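Local coordinates for protein HNH endonuclease (PDB 5H0M) that nicks DNA as a thermophilic phage HNH endonuclease, its small beta-beta-alpha nuclease fold built beside a zinc ion held by four cysteines, at residues A[66-71]-A[110-115]; A[90-95]-A[116-121]; A[72-77]-A[85-90]; A[50-55]-A[96-101]. One frame throughout, in Å; residues are numbered along the deposited sequence.

Interaction 1 of 4, residues A[66-71]-A[110-115]; sequences LAVLAK and LQSLCQ. With ZN (zinc ion), chain B.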
loop_
_atom_site.group_PDB
_atom_site.type_symbol
_atom_site.label_atom_id
_atom_site.label_comp_id
_atom_site.label_asym_id
_atom_site.label_seq_id
_atom_site.Cartn_x
_atom_site.Cartn_y
_atom_site.Cartn_z
ATOM N N LEU A 66 6.513 9.518 0.844
ATOM C CA LEU A 66 6.480 10.944 0.605
ATOM C C LEU A 66 6.532 11.253 -0.885
ATOM O O LEU A 66 5.855 12.157 -1.351
ATOM C CB LEU A 66 7.636 11.643 1.321
ATOM C CG LEU A 66 7.551 11.710 2.848
ATOM C CD1 LEU A 66 8.877 12.220 3.418
ATOM C CD2 LEU A 66 6.386 12.568 3.320
ATOM N N ALA A 67 7.328 10.499 -1.630
ATOM C CA ALA A 67 7.443 10.694 -3.067
ATOM C C ALA A 67 6.098 10.438 -3.758
ATOM O O ALA A 67 5.715 11.148 -4.678
ATOM C CB ALA A 67 8.527 9.807 -3.651
ATOM N N VAL A 68 5.390 9.399 -3.313
ATOM C CA VAL A 68 4.088 9.072 -3.897
ATOM C C VAL A 68 3.051 10.146 -3.571
ATOM O O VAL A 68 2.310 10.602 -4.442
ATOM C CB VAL A 68 3.611 7.679 -3.428
ATOM C CG1 VAL A 68 2.184 7.394 -3.885
ATOM C CG2 VAL A 68 4.528 6.587 -3.949
ATOM N N LEU A 69 2.987 10.559 -2.313
ATOM C CA LEU A 69 2.037 11.607 -1.934
ATOM C C LEU A 69 2.308 12.876 -2.722
ATOM O O LEU A 69 1.385 13.528 -3.198
ATOM C CB LEU A 69 2.105 11.891 -0.444
ATOM C CG LEU A 69 1.468 10.808 0.433
ATOM C CD1 LEU A 69 1.983 10.941 1.857
ATOM C CD2 LEU A 69 -0.043 10.877 0.380
ATOM N N ALA A 70 3.576 13.216 -2.867
ATOM C CA ALA A 70 3.925 14.426 -3.599
ATOM C C ALA A 70 3.520 14.333 -5.065
ATOM O O ALA A 70 2.913 15.276 -5.608
ATOM C CB ALA A 70 5.417 14.710 -3.482
ATOM N N LYS A 71 3.827 13.202 -5.697
ATOM C CA LYS A 71 3.443 12.925 -7.102
ATOM C C LYS A 71 1.941 13.028 -7.280
ATOM O O LYS A 71 1.460 13.544 -8.285
ATOM C CB LYS A 71 3.941 11.533 -7.538
ATOM C CG LYS A 71 3.355 11.011 -8.845
ATOM C CD LYS A 71 3.744 9.571 -9.090
ATOM C CE LYS A 71 2.880 8.597 -8.311
ATOM N NZ LYS A 71 1.518 8.415 -8.895
ATOM N N LEU A 110 1.940 1.813 -6.020
ATOM C CA LEU A 110 1.566 2.592 -4.826
ATOM C C LEU A 110 0.580 3.700 -5.178
ATOM O O LEU A 110 0.765 4.395 -6.178
ATOM C CB LEU A 110 2.828 3.197 -4.193
ATOM C CG LEU A 110 3.752 2.181 -3.537
ATOM C CD1 LEU A 110 5.113 2.796 -3.284
ATOM C CD2 LEU A 110 3.156 1.597 -2.275
ATOM N N GLN A 111 -0.463 3.859 -4.364
ATOM C CA GLN A 111 -1.430 4.929 -4.572
ATOM C C GLN A 111 -1.767 5.639 -3.276
ATOM O O GLN A 111 -1.938 5.011 -2.238
ATOM C CB GLN A 111 -2.723 4.408 -5.193
ATOM C CG GLN A 111 -2.555 3.677 -6.498
ATOM C CD GLN A 111 -3.898 3.274 -7.072
ATOM O OE1 GLN A 111 -4.516 2.308 -6.610
ATOM N NE2 GLN A 111 -4.356 4.014 -8.064
ATOM N N SER A 112 -1.908 6.953 -3.368
ATOM C CA SER A 112 -2.415 7.744 -2.256
ATOM C C SER A 112 -3.931 7.601 -2.214
ATOM O O SER A 112 -4.586 7.736 -3.251
ATOM C CB SER A 112 -2.065 9.216 -2.467
ATOM O OG SER A 112 -0.663 9.387 -2.679
ATOM N N LEU A 113 -4.471 7.309 -1.025
ATOM C CA LEU A 113 -5.903 7.009 -0.840
ATOM C C LEU A 113 -6.470 7.729 0.368
ATOM O O LEU A 113 -5.769 7.969 1.348
ATOM C CB LEU A 113 -6.141 5.508 -0.633
ATOM C CG LEU A 113 -5.711 4.560 -1.767
ATOM C CD1 LEU A 113 -5.987 3.130 -1.354
ATOM C CD2 LEU A 113 -6.420 4.899 -3.067
ATOM N N CYS A 114 -7.758 8.061 0.278
ATOM C CA CYS A 114 -8.523 8.487 1.439
ATOM C C CYS A 114 -8.927 7.252 2.242
ATOM O O CYS A 114 -8.746 6.117 1.809
ATOM C CB CYS A 114 -9.756 9.296 1.015
ATOM S SG CYS A 114 -11.084 8.342 0.275
ATOM N N GLN A 115 -9.456 7.459 3.437
ATOM C CA GLN A 115 -9.824 6.329 4.278
ATOM C C GLN A 115 -10.919 5.473 3.648
ATOM O O GLN A 115 -10.872 4.248 3.704
ATOM C CB GLN A 115 -10.276 6.813 5.652
ATOM C CG GLN A 115 -10.898 5.712 6.482
ATOM C CD GLN A 115 -11.270 6.177 7.855
ATOM O OE1 GLN A 115 -10.744 7.181 8.338
ATOM N NE2 GLN A 115 -12.161 5.441 8.506
HETATM ZN ZN ZN B . -10.957 8.308 -2.073
HETATM O O HOH W 1 -0.272 6.906 -7.195
HETATM O O HOH W 2 1.851 5.496 -9.157
#

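Interaction 2 of 4, residues A[90-95]-A[116-121]; sequences IVDHIT and ACHNRK. With ZN (zinc ion), chain B.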
loop_
_atom_site.group_PDB
_atom_site.type_symbol
_atom_site.label_atom_id
_atom_site.label_comp_id
_atom_site.label_asym_id
_atom_site.label_seq_id
_atom_site.Cartn_x
_atom_site.Cartn_y
_atom_site.Cartn_z
ATOM N N ILE A 90 -3.312 8.004 3.372
ATOM C CA ILE A 90 -2.494 6.797 3.445
ATOM C C ILE A 90 -1.972 6.487 2.051
ATOM O O ILE A 90 -2.603 6.852 1.070
ATOM C CB ILE A 90 -3.314 5.634 4.045
ATOM C CG1 ILE A 90 -2.408 4.485 4.483
ATOM C CG2 ILE A 90 -4.401 5.189 3.101
ATOM C CD1 ILE A 90 -3.098 3.519 5.419
ATOM N N VAL A 91 -0.806 5.855 1.978
ATOM C CA VAL A 91 -0.297 5.316 0.722
ATOM C C VAL A 91 -0.393 3.802 0.818
ATOM O O VAL A 91 0.153 3.213 1.764
ATOM C CB VAL A 91 1.156 5.735 0.461
ATOM C CG1 VAL A 91 1.709 5.092 -0.793
ATOM C CG2 VAL A 91 1.244 7.244 0.322
ATOM N N ASP A 92 -1.075 3.191 -0.150
ATOM C CA ASP A 92 -1.323 1.735 -0.149
ATOM C C ASP A 92 -0.666 1.054 -1.347
ATOM O O ASP A 92 -0.617 1.605 -2.453
ATOM C CB ASP A 92 -2.826 1.440 -0.165
ATOM C CG ASP A 92 -3.170 -0.007 0.238
ATOM O OD1 ASP A 92 -2.373 -0.674 0.951
ATOM O OD2 ASP A 92 -4.259 -0.475 -0.142
ATOM N N HIS A 93 -0.191 -0.164 -1.100
ATOM C CA HIS A 93 0.290 -1.061 -2.147
ATOM C C HIS A 93 -0.868 -1.613 -2.945
ATOM O O HIS A 93 -1.829 -2.132 -2.363
ATOM C CB HIS A 93 1.078 -2.208 -1.526
ATOM C CG HIS A 93 2.384 -1.780 -0.935
ATOM N ND1 HIS A 93 2.480 -1.216 0.312
ATOM C CD2 HIS A 93 3.639 -1.804 -1.439
ATOM C CE1 HIS A 93 3.745 -0.919 0.562
ATOM N NE2 HIS A 93 4.466 -1.252 -0.491
ATOM N N ILE A 94 -0.773 -1.541 -4.264
ATOM C CA ILE A 94 -1.855 -2.068 -5.120
ATOM C C ILE A 94 -1.882 -3.589 -5.013
ATOM O O ILE A 94 -2.875 -4.175 -4.569
ATOM C CB ILE A 94 -1.719 -1.610 -6.570
ATOM C CG1 ILE A 94 -1.788 -0.091 -6.681
ATOM C CG2 ILE A 94 -2.775 -2.312 -7.419
ATOM C CD1 ILE A 94 -1.567 0.440 -8.078
ATOM N N THR A 95 -0.776 -4.230 -5.382
ATOM C CA THR A 95 -0.516 -5.614 -4.989
ATOM C C THR A 95 0.015 -5.552 -3.564
ATOM O O THR A 95 1.051 -4.927 -3.324
ATOM C CB THR A 95 0.514 -6.267 -5.899
ATOM O OG1 THR A 95 0.047 -6.221 -7.255
ATOM C CG2 THR A 95 0.759 -7.712 -5.499
ATOM N N ALA A 116 -11.939 6.111 3.090
ATOM C CA ALA A 116 -13.044 5.382 2.490
ATOM C C ALA A 116 -12.581 4.509 1.342
ATOM O O ALA A 116 -13.014 3.368 1.210
ATOM C CB ALA A 116 -14.155 6.324 2.038
ATOM N N CYS A 117 -11.690 5.044 0.506
ATOM C CA CYS A 117 -11.148 4.266 -0.601
ATOM C C CYS A 117 -10.216 3.165 -0.114
ATOM O O CYS A 117 -10.188 2.096 -0.686
ATOM C CB CYS A 117 -10.459 5.171 -1.609
ATOM S SG CYS A 117 -11.669 6.141 -2.554
ATOM N N HIS A 118 -9.468 3.400 0.955
ATOM C CA HIS A 118 -8.639 2.334 1.528
ATOM C C HIS A 118 -9.511 1.198 2.064
ATOM O O HIS A 118 -9.215 0.015 1.880
ATOM C CB HIS A 118 -7.735 2.869 2.630
ATOM C CG HIS A 118 -6.808 1.833 3.186
ATOM N ND1 HIS A 118 -6.998 1.263 4.423
ATOM C CD2 HIS A 118 -5.701 1.248 2.668
ATOM C CE1 HIS A 118 -6.037 0.382 4.649
ATOM N NE2 HIS A 118 -5.234 0.362 3.605
ATOM N N ASN A 119 -10.620 1.555 2.716
ATOM C CA ASN A 119 -11.563 0.561 3.209
ATOM C C ASN A 119 -12.190 -0.236 2.074
ATOM O O ASN A 119 -12.298 -1.470 2.142
ATOM C CB ASN A 119 -12.644 1.267 4.028
ATOM C CG ASN A 119 -13.600 0.302 4.683
ATOM O OD1 ASN A 119 -13.231 -0.414 5.621
ATOM N ND2 ASN A 119 -14.837 0.270 4.195
ATOM N N ARG A 120 -12.597 0.449 1.013
ATOM C CA ARG A 120 -13.160 -0.222 -0.151
ATOM C C ARG A 120 -12.139 -1.169 -0.757
ATOM O O ARG A 120 -12.461 -2.305 -1.096
ATOM C CB ARG A 120 -13.634 0.800 -1.196
ATOM C CG ARG A 120 -14.042 0.193 -2.518
ATOM C CD ARG A 120 -14.694 1.176 -3.461
ATOM N NE ARG A 120 -13.841 2.321 -3.776
ATOM C CZ ARG A 120 -14.167 3.293 -4.626
ATOM N NH1 ARG A 120 -15.336 3.274 -5.265
ATOM N NH2 ARG A 120 -13.321 4.293 -4.851
ATOM N N LYS A 121 -10.911 -0.685 -0.913
ATOM C CA LYS A 121 -9.847 -1.488 -1.520
ATOM C C LYS A 121 -9.546 -2.710 -0.674
ATOM O O LYS A 121 -9.252 -3.786 -1.207
ATOM C CB LYS A 121 -8.574 -0.680 -1.726
ATOM C CG LYS A 121 -7.436 -1.496 -2.347
ATOM C CD LYS A 121 -6.289 -0.634 -2.802
ATOM C CE LYS A 121 -5.208 -1.514 -3.418
ATOM N NZ LYS A 121 -4.568 -2.453 -2.461
HETATM ZN ZN ZN B . -10.957 8.308 -2.073
HETATM O O HOH W 3 -3.490 -1.966 3.401
#

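Interaction 3 of 4, residues A[72-77]-A[85-90]; sequences DNYLCQ and ITRAVI. With ZN (zinc ion), chain B.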
loop_
_atom_site.group_PDB
_atom_site.type_symbol
_atom_site.label_atom_id
_atom_site.label_comp_id
_atom_site.label_asym_id
_atom_site.label_seq_id
_atom_site.Cartn_x
_atom_site.Cartn_y
_atom_site.Cartn_z
ATOM N N ASP A 72 1.211 12.537 -6.287
ATOM C CA ASP A 72 -0.247 12.524 -6.288
ATOM C C ASP A 72 -0.870 13.846 -5.811
ATOM O O ASP A 72 -2.096 13.964 -5.705
ATOM C CB ASP A 72 -0.742 11.357 -5.421
ATOM C CG ASP A 72 -0.530 10.012 -6.075
ATOM O OD1 ASP A 72 -0.264 9.978 -7.307
ATOM O OD2 ASP A 72 -0.637 8.993 -5.364
ATOM N N ASN A 73 -0.035 14.827 -5.474
ATOM C CA ASN A 73 -0.504 16.100 -4.929
ATOM C C ASN A 73 -1.425 15.917 -3.726
ATOM O O ASN A 73 -2.358 16.675 -3.520
ATOM C CB ASN A 73 -1.214 16.913 -6.021
ATOM C CG ASN A 73 -0.276 17.333 -7.133
ATOM O OD1 ASN A 73 0.840 17.791 -6.878
ATOM N ND2 ASN A 73 -0.725 17.186 -8.375
ATOM N N TYR A 74 -1.141 14.893 -2.929
ATOM C CA TYR A 74 -1.868 14.592 -1.706
ATOM C C TYR A 74 -3.353 14.340 -1.950
ATOM O O TYR A 74 -4.159 14.487 -1.043
ATOM C CB TYR A 74 -1.613 15.670 -0.631
ATOM C CG TYR A 74 -0.274 15.492 0.046
ATOM C CD1 TYR A 74 0.880 15.901 -0.580
ATOM C CD2 TYR A 74 -0.173 14.883 1.292
ATOM C CE1 TYR A 74 2.129 15.728 0.007
ATOM C CE2 TYR A 74 1.059 14.712 1.903
ATOM C CZ TYR A 74 2.210 15.133 1.250
ATOM O OH TYR A 74 3.438 14.947 1.860
ATOM N N LEU A 75 -3.709 13.954 -3.167
ATOM C CA LEU A 75 -5.091 13.614 -3.497
ATOM C C LEU A 75 -5.320 12.118 -3.615
ATOM O O LEU A 75 -4.498 11.398 -4.174
ATOM C CB LEU A 75 -5.506 14.246 -4.822
ATOM C CG LEU A 75 -5.522 15.770 -4.834
ATOM C CD1 LEU A 75 -5.932 16.239 -6.212
ATOM C CD2 LEU A 75 -6.471 16.318 -3.773
ATOM N N CYS A 76 -6.465 11.665 -3.128
ATOM C CA CYS A 76 -6.870 10.277 -3.294
ATOM C C CYS A 76 -7.021 9.957 -4.767
ATOM O O CYS A 76 -7.801 10.589 -5.464
ATOM C CB CYS A 76 -8.173 9.995 -2.575
ATOM S SG CYS A 76 -8.791 8.326 -2.858
ATOM N N GLN A 77 -6.271 8.971 -5.247
ATOM C CA GLN A 77 -6.265 8.636 -6.678
ATOM C C GLN A 77 -7.499 7.885 -7.127
ATOM O O GLN A 77 -7.867 7.962 -8.291
ATOM C CB GLN A 77 -4.975 7.870 -7.027
ATOM C CG GLN A 77 -3.719 8.690 -6.778
ATOM C CD GLN A 77 -3.691 9.968 -7.589
ATOM O OE1 GLN A 77 -3.793 11.083 -7.058
ATOM N NE2 GLN A 77 -3.585 9.817 -8.890
ATOM N N ILE A 85 -12.643 15.095 -5.443
ATOM C CA ILE A 85 -11.463 15.658 -4.800
ATOM C C ILE A 85 -11.491 15.360 -3.309
ATOM O O ILE A 85 -12.335 15.877 -2.574
ATOM C CB ILE A 85 -11.360 17.178 -5.023
ATOM C CG1 ILE A 85 -11.258 17.500 -6.513
ATOM C CG2 ILE A 85 -10.185 17.751 -4.257
ATOM C CD1 ILE A 85 -10.073 16.899 -7.243
ATOM N N THR A 86 -10.546 14.523 -2.866
ATOM C CA THR A 86 -10.453 14.111 -1.475
ATOM C C THR A 86 -9.000 14.038 -1.063
ATOM O O THR A 86 -8.180 13.451 -1.777
ATOM C CB THR A 86 -11.083 12.727 -1.249
ATOM O OG1 THR A 86 -12.390 12.690 -1.842
ATOM C CG2 THR A 86 -11.194 12.446 0.241
ATOM N N ARG A 87 -8.677 14.614 0.082
ATOM C CA ARG A 87 -7.327 14.531 0.621
ATOM C C ARG A 87 -6.956 13.074 0.923
ATOM O O ARG A 87 -7.718 12.354 1.555
ATOM C CB ARG A 87 -7.240 15.332 1.909
ATOM C CG ARG A 87 -5.879 15.304 2.567
ATOM C CD ARG A 87 -5.094 16.531 2.205
ATOM N NE ARG A 87 -3.787 16.557 2.851
ATOM C CZ ARG A 87 -2.837 17.434 2.554
ATOM N NH1 ARG A 87 -3.050 18.353 1.618
ATOM N NH2 ARG A 87 -1.668 17.391 3.182
ATOM N N ALA A 88 -5.778 12.654 0.480
ATOM C CA ALA A 88 -5.253 11.338 0.833
ATOM C C ALA A 88 -4.731 11.320 2.255
ATOM O O ALA A 88 -4.143 12.297 2.711
ATOM C CB ALA A 88 -4.151 10.941 -0.114
ATOM N N VAL A 89 -4.904 10.183 2.920
ATOM C CA VAL A 89 -4.426 9.973 4.289
ATOM C C VAL A 89 -3.471 8.793 4.434
ATOM O O VAL A 89 -2.868 8.618 5.496
ATOM C CB VAL A 89 -5.584 9.789 5.283
ATOM C CG1 VAL A 89 -6.432 11.057 5.334
ATOM C CG2 VAL A 89 -6.432 8.572 4.968
ATOM N N ILE A 90 -3.312 8.004 3.372
ATOM C CA ILE A 90 -2.494 6.797 3.445
ATOM C C ILE A 90 -1.972 6.487 2.051
ATOM O O ILE A 90 -2.603 6.852 1.070
ATOM C CB ILE A 90 -3.314 5.634 4.045
ATOM C CG1 ILE A 90 -2.408 4.485 4.483
ATOM C CG2 ILE A 90 -4.401 5.189 3.101
ATOM C CD1 ILE A 90 -3.098 3.519 5.419
HETATM ZN ZN ZN B . -10.957 8.308 -2.073
HETATM O O HOH W 4 -9.150 13.170 -5.115
#

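Interaction 4 of 4, residues A[50-55]-A[96-101]; sequences QQARAF and PLLVDW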
loop_
_atom_site.group_PDB
_atom_site.type_symbol
_atom_site.label_atom_id
_atom_site.label_comp_id
_atom_site.label_asym_id
_atom_site.label_seq_id
_atom_site.Cartn_x
_atom_site.Cartn_y
_atom_site.Cartn_z
ATOM N N GLN A 50 7.370 -10.570 9.866
ATOM C CA GLN A 50 8.354 -9.729 10.532
ATOM C C GLN A 50 9.027 -8.749 9.572
ATOM O O GLN A 50 9.281 -7.583 9.920
ATOM C CB GLN A 50 9.391 -10.605 11.232
ATOM C CG GLN A 50 8.835 -11.332 12.456
ATOM C CD GLN A 50 8.397 -10.380 13.550
ATOM O OE1 GLN A 50 7.210 -10.279 13.865
ATOM N NE2 GLN A 50 9.350 -9.651 14.114
ATOM N N GLN A 51 9.314 -9.227 8.365
ATOM C CA GLN A 51 9.918 -8.420 7.311
ATOM C C GLN A 51 8.970 -7.279 6.909
ATOM O O GLN A 51 9.401 -6.140 6.732
ATOM C CB GLN A 51 10.242 -9.315 6.120
ATOM C CG GLN A 51 10.937 -8.673 4.946
ATOM C CD GLN A 51 11.152 -9.673 3.812
ATOM O OE1 GLN A 51 10.195 -10.261 3.295
ATOM N NE2 GLN A 51 12.406 -9.868 3.423
ATOM N N ALA A 52 7.689 -7.592 6.782
ATOM C CA ALA A 52 6.700 -6.581 6.417
ATOM C C ALA A 52 6.549 -5.539 7.516
ATOM O O ALA A 52 6.505 -4.336 7.245
ATOM C CB ALA A 52 5.371 -7.235 6.073
ATOM N N ARG A 53 6.508 -5.970 8.775
ATOM C CA ARG A 53 6.445 -5.034 9.887
ATOM C C ARG A 53 7.612 -4.063 9.854
ATOM O O ARG A 53 7.426 -2.850 9.980
ATOM C CB ARG A 53 6.464 -5.761 11.227
ATOM C CG ARG A 53 5.216 -6.532 11.574
ATOM C CD ARG A 53 5.504 -7.282 12.856
ATOM N NE ARG A 53 4.443 -8.175 13.282
ATOM C CZ ARG A 53 3.552 -7.891 14.234
ATOM N NH1 ARG A 53 3.557 -6.705 14.830
ATOM N NH2 ARG A 53 2.656 -8.794 14.570
ATOM N N ALA A 54 8.815 -4.595 9.654
ATOM C CA ALA A 54 10.028 -3.793 9.635
ATOM C C ALA A 54 10.041 -2.821 8.468
ATOM O O ALA A 54 10.561 -1.706 8.576
ATOM C CB ALA A 54 11.263 -4.681 9.589
ATOM N N PHE A 55 9.444 -3.230 7.356
ATOM C CA PHE A 55 9.427 -2.393 6.160
ATOM C C PHE A 55 8.815 -1.014 6.416
ATOM O O PHE A 55 9.322 0.012 5.958
ATOM C CB PHE A 55 8.686 -3.099 5.030
ATOM C CG PHE A 55 8.538 -2.268 3.793
ATOM C CD1 PHE A 55 9.614 -2.088 2.947
ATOM C CD2 PHE A 55 7.336 -1.640 3.504
ATOM C CE1 PHE A 55 9.501 -1.310 1.805
ATOM C CE2 PHE A 55 7.217 -0.860 2.365
ATOM C CZ PHE A 55 8.289 -0.698 1.522
ATOM N N PRO A 96 -0.696 -6.154 -2.612
ATOM C CA PRO A 96 -0.298 -5.968 -1.216
ATOM C C PRO A 96 1.139 -6.387 -0.932
ATOM O O PRO A 96 1.691 -7.285 -1.570
ATOM C CB PRO A 96 -1.284 -6.851 -0.450
ATOM C CG PRO A 96 -2.495 -6.891 -1.320
ATOM C CD PRO A 96 -1.970 -6.893 -2.728
ATOM N N LEU A 97 1.739 -5.722 0.051
ATOM C CA LEU A 97 3.093 -6.009 0.456
ATOM C C LEU A 97 3.333 -7.482 0.768
ATOM O O LEU A 97 4.359 -8.041 0.378
ATOM C CB LEU A 97 3.431 -5.150 1.681
ATOM C CG LEU A 97 4.848 -5.260 2.213
ATOM C CD1 LEU A 97 5.849 -4.735 1.204
ATOM C CD2 LEU A 97 4.944 -4.495 3.531
ATOM N N LEU A 98 2.385 -8.098 1.461
ATOM C CA LEU A 98 2.509 -9.494 1.874
ATOM C C LEU A 98 2.237 -10.465 0.739
ATOM O O LEU A 98 2.489 -11.661 0.874
ATOM C CB LEU A 98 1.589 -9.760 3.070
ATOM C CG LEU A 98 2.070 -9.184 4.410
ATOM C CD1 LEU A 98 0.939 -9.148 5.428
ATOM C CD2 LEU A 98 3.245 -10.000 4.919
ATOM N N VAL A 99 1.703 -9.954 -0.367
ATOM C CA VAL A 99 1.459 -10.771 -1.564
ATOM C C VAL A 99 2.676 -10.785 -2.495
ATOM O O VAL A 99 3.012 -11.820 -3.078
ATOM C CB VAL A 99 0.191 -10.286 -2.296
ATOM C CG1 VAL A 99 0.044 -10.928 -3.673
ATOM C CG2 VAL A 99 -1.033 -10.565 -1.448
ATOM N N ASP A 100 3.340 -9.641 -2.662
ATOM C CA ASP A 100 4.534 -9.572 -3.504
ATOM C C ASP A 100 5.562 -8.591 -2.933
ATOM O O ASP A 100 5.512 -7.383 -3.164
ATOM C CB ASP A 100 4.188 -9.190 -4.940
ATOM C CG ASP A 100 5.345 -9.415 -5.899
ATOM O OD1 ASP A 100 6.520 -9.501 -5.439
ATOM O OD2 ASP A 100 5.098 -9.498 -7.132
ATOM N N TRP A 101 6.526 -9.150 -2.211
ATOM C CA TRP A 101 7.575 -8.362 -1.569
ATOM C C TRP A 101 8.404 -7.566 -2.579
ATOM O O TRP A 101 8.868 -6.464 -2.283
ATOM C CB TRP A 101 8.481 -9.323 -0.774
ATOM C CG TRP A 101 9.684 -8.691 -0.114
ATOM C CD1 TRP A 101 10.993 -8.883 -0.446
ATOM C CD2 TRP A 101 9.681 -7.771 0.984
ATOM N NE1 TRP A 101 11.807 -8.141 0.375
ATOM C CE2 TRP A 101 11.026 -7.442 1.256
ATOM C CE3 TRP A 101 8.674 -7.182 1.754
ATOM C CZ2 TRP A 101 11.388 -6.567 2.272
ATOM C CZ3 TRP A 101 9.042 -6.317 2.764
ATOM C CH2 TRP A 101 10.382 -6.008 3.003
#

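Interaction 1 of 4, residues A[66-71]-A[110-115]
Val68, on the last turns of helix 59-71, drops its two methyls onto strand 110-113. From CB the branch divides: CG1 stands anti to the backbone N (chi1 173°) and lies 3.7 Å from Ser112 OG, also nearing Leu110 O, while CG2, anti to the carbonyl carbon, packs on Leu110. Val68 CG2 is 3.8 Å from Leu110 CB and 3.9 Å from Leu110 CD1, the two side chains crossing at about a right angle. The next residue, Leu69, turns its CD2 methyl against Ser112 OG at 3.5 Å. That hydroxyl is buried among apolar atoms but not unsatisfied, since it hydrogen-bonds Asp72 OD2 just past the end of the helix. The strand belongs to the antiparallel hairpin 90-93/110-113 of the beta-beta-alpha (His-Me finger) fold, and the axis of 66-71 crosses that of strand 110-113 at -63°, 7.8 Å apart at the closest; Val68 and Leu69 also touch Val91 on the partner strand. At the C-terminal end of the strand the chain turns into helix 115-129 through Cys114, an N-cap residue whose SG binds the zinc ion at 2.4 Å together with Cys76, Cys79 and Cys117. Toward the other end of the contact the link is water-mediated: Lys71 NZ donates to a water at 2.9 Å, which can in turn donate to Leu110 O.

Interaction 2 of 4, residues A[90-95]-A[116-121]
Lys121 and Asp92 reach toward each other tip to tip, the lysine from helix 115-129 and the aspartate from strand 90-93. The lysine chain runs extended to CE and bends only at its last torsion (chi4 -65°), which brings NZ to three acceptors of the facing segment. Lys121 NZ forms a salt bridge with Asp92 OD2 at 3.1 Å, approaching from above the carboxylate plane, and hydrogen bonds to His93 O at 2.8 Å and Ile94 O at 3.2 Å. Asp125, one turn further along the helix, also pairs with this ammonium, so the buried charge is probably well compensated. His118 crosses Asp92 at about a right angle, its ring plane 70° from the carboxylate, with His118 CD2 3.6 Å from Asp92 OD2. A water joins their polar ends, donating to Asp92 OD1 at 3.0 Å and lying 2.9 Å from His118 NE2. Ile90 closes the other end: its CD1 sits over the centre of one face of the imidazole, and its CG2 lies 4.1 Å from His118 CB. Strand and helix run nearly parallel, 20° apart, and Cys117 within the helix binds the zinc ion. A helix packed against a two-stranded antiparallel hairpin is characteristic of the beta-beta-alpha fold of the HNH (His-Me finger) family, and His93 and His118 probably lie where that family usually keeps its active-site residues.

Interaction 3 of 4, residues A[72-77]-A[85-90]
Cys76 and Thr86 meet through their backbones: Cys76 N donates to Thr86 O at 2.8 Å in an almost straight bond (178° at the hydrogen). The second bond, Ala88 N to Tyr74 O at 2.9 Å, is also straight at its hydrogen. Together they bracket a single beta bridge between Leu75 and Arg87. A water adds a third link, accepting from Thr86 N and lying 2.9 Å from Cys76 O, to which it can donate. Side chains flank the bridge. Arg87 bends at chi2 (98°) and lies alongside Tyr74, both pointing the same way, the guanidinium and phenol ring planes 27° apart; Tyr74 CB sits over the centre of one guanidinium face, and Arg87 NH2 is 3.5 Å from Tyr74 CD2. At the other end Leu75 CD2 meets Ile85 CG2 at 4.0 Å. Further out, a Schellman motif at Asn73 ends helix 59-71 and a type I' turn from Asp72 to Leu75 swings the chain back toward the 85-90 segment, while Tyr74 rests on Leu66 and Leu69 of the helix. Cys76 then caps helix 77-81, with SG anti to its backbone N and bound to the zinc ion at 2.3 Å. Backbone bonds at Cys76 N and just before it thus anchor the main chain that presents its thiolate to the metal, beside Cys79, Cys114 and Cys117.

Interaction 4 of 4, residues A[50-55]-A[96-101]
Gln51 lays its flat amide over one face of the Trp101 indole, the two planes only 3° apart. Its extended chain, CG anti to the backbone N (chi1 -177°), carries CG above the six-membered ring, 3.6 Å from the centroid in a CH-pi contact, and sets OE1 3.4 Å above the indole plane, over its centre. Trp101 in turn fits against the helix surface between Gln51 and Phe55: the Phe55 CB comes to the edge of the indole, 3.9 Å from CH2, and the phenyl ring stands obliquely to it at 75°. Beside this aromatic pair, the small Ala52 makes a shallow dip in helix 41-55 that two leucines fill. Leu98 CD2 meets Ala52 CB at 3.7 Å and Leu97 CD2 meets it at 3.8 Å. These leucines come from the loop that follows strand 90-93 and leads on, past Trp101, to strand 110-113, so the contact joins helix 41-55 to the long connection within the HNH hairpin. Leu97 also serves the next hollow: its CD2 touches Phe55 CD2 at 3.7 Å, while CD1 lies over one face of the phenyl, offset toward the rim. Arg104 flanks the group further out, in a cation-pi contact with Trp101, and the Phe55 ring meets that of Trp61.

Overall arrangement
From the N-terminal side, helix 41-55 supplies the first half of interaction 4, whose loop closes at 96-101. Helix 59-71 follows and opens interaction 1, closed at strand 110-113, so these two cross along the chain. Interaction 3, 72-77 with 85-90, closes early and is nested inside both loops. Strand 90-93 begins interaction 2, completed by helix 115-129; it comes after interaction 3, shares Ile90 with it, and crosses interactions 1 and 4. The paired strands join interactions 1 and 2, and the zinc ion draws on interactions 1, 2 and 3. Interaction 4 lies on the far side, about 23 Å centre to centre from interaction 3, touching interaction 2 through His93 on Phe55 and Thr95 on Asp100.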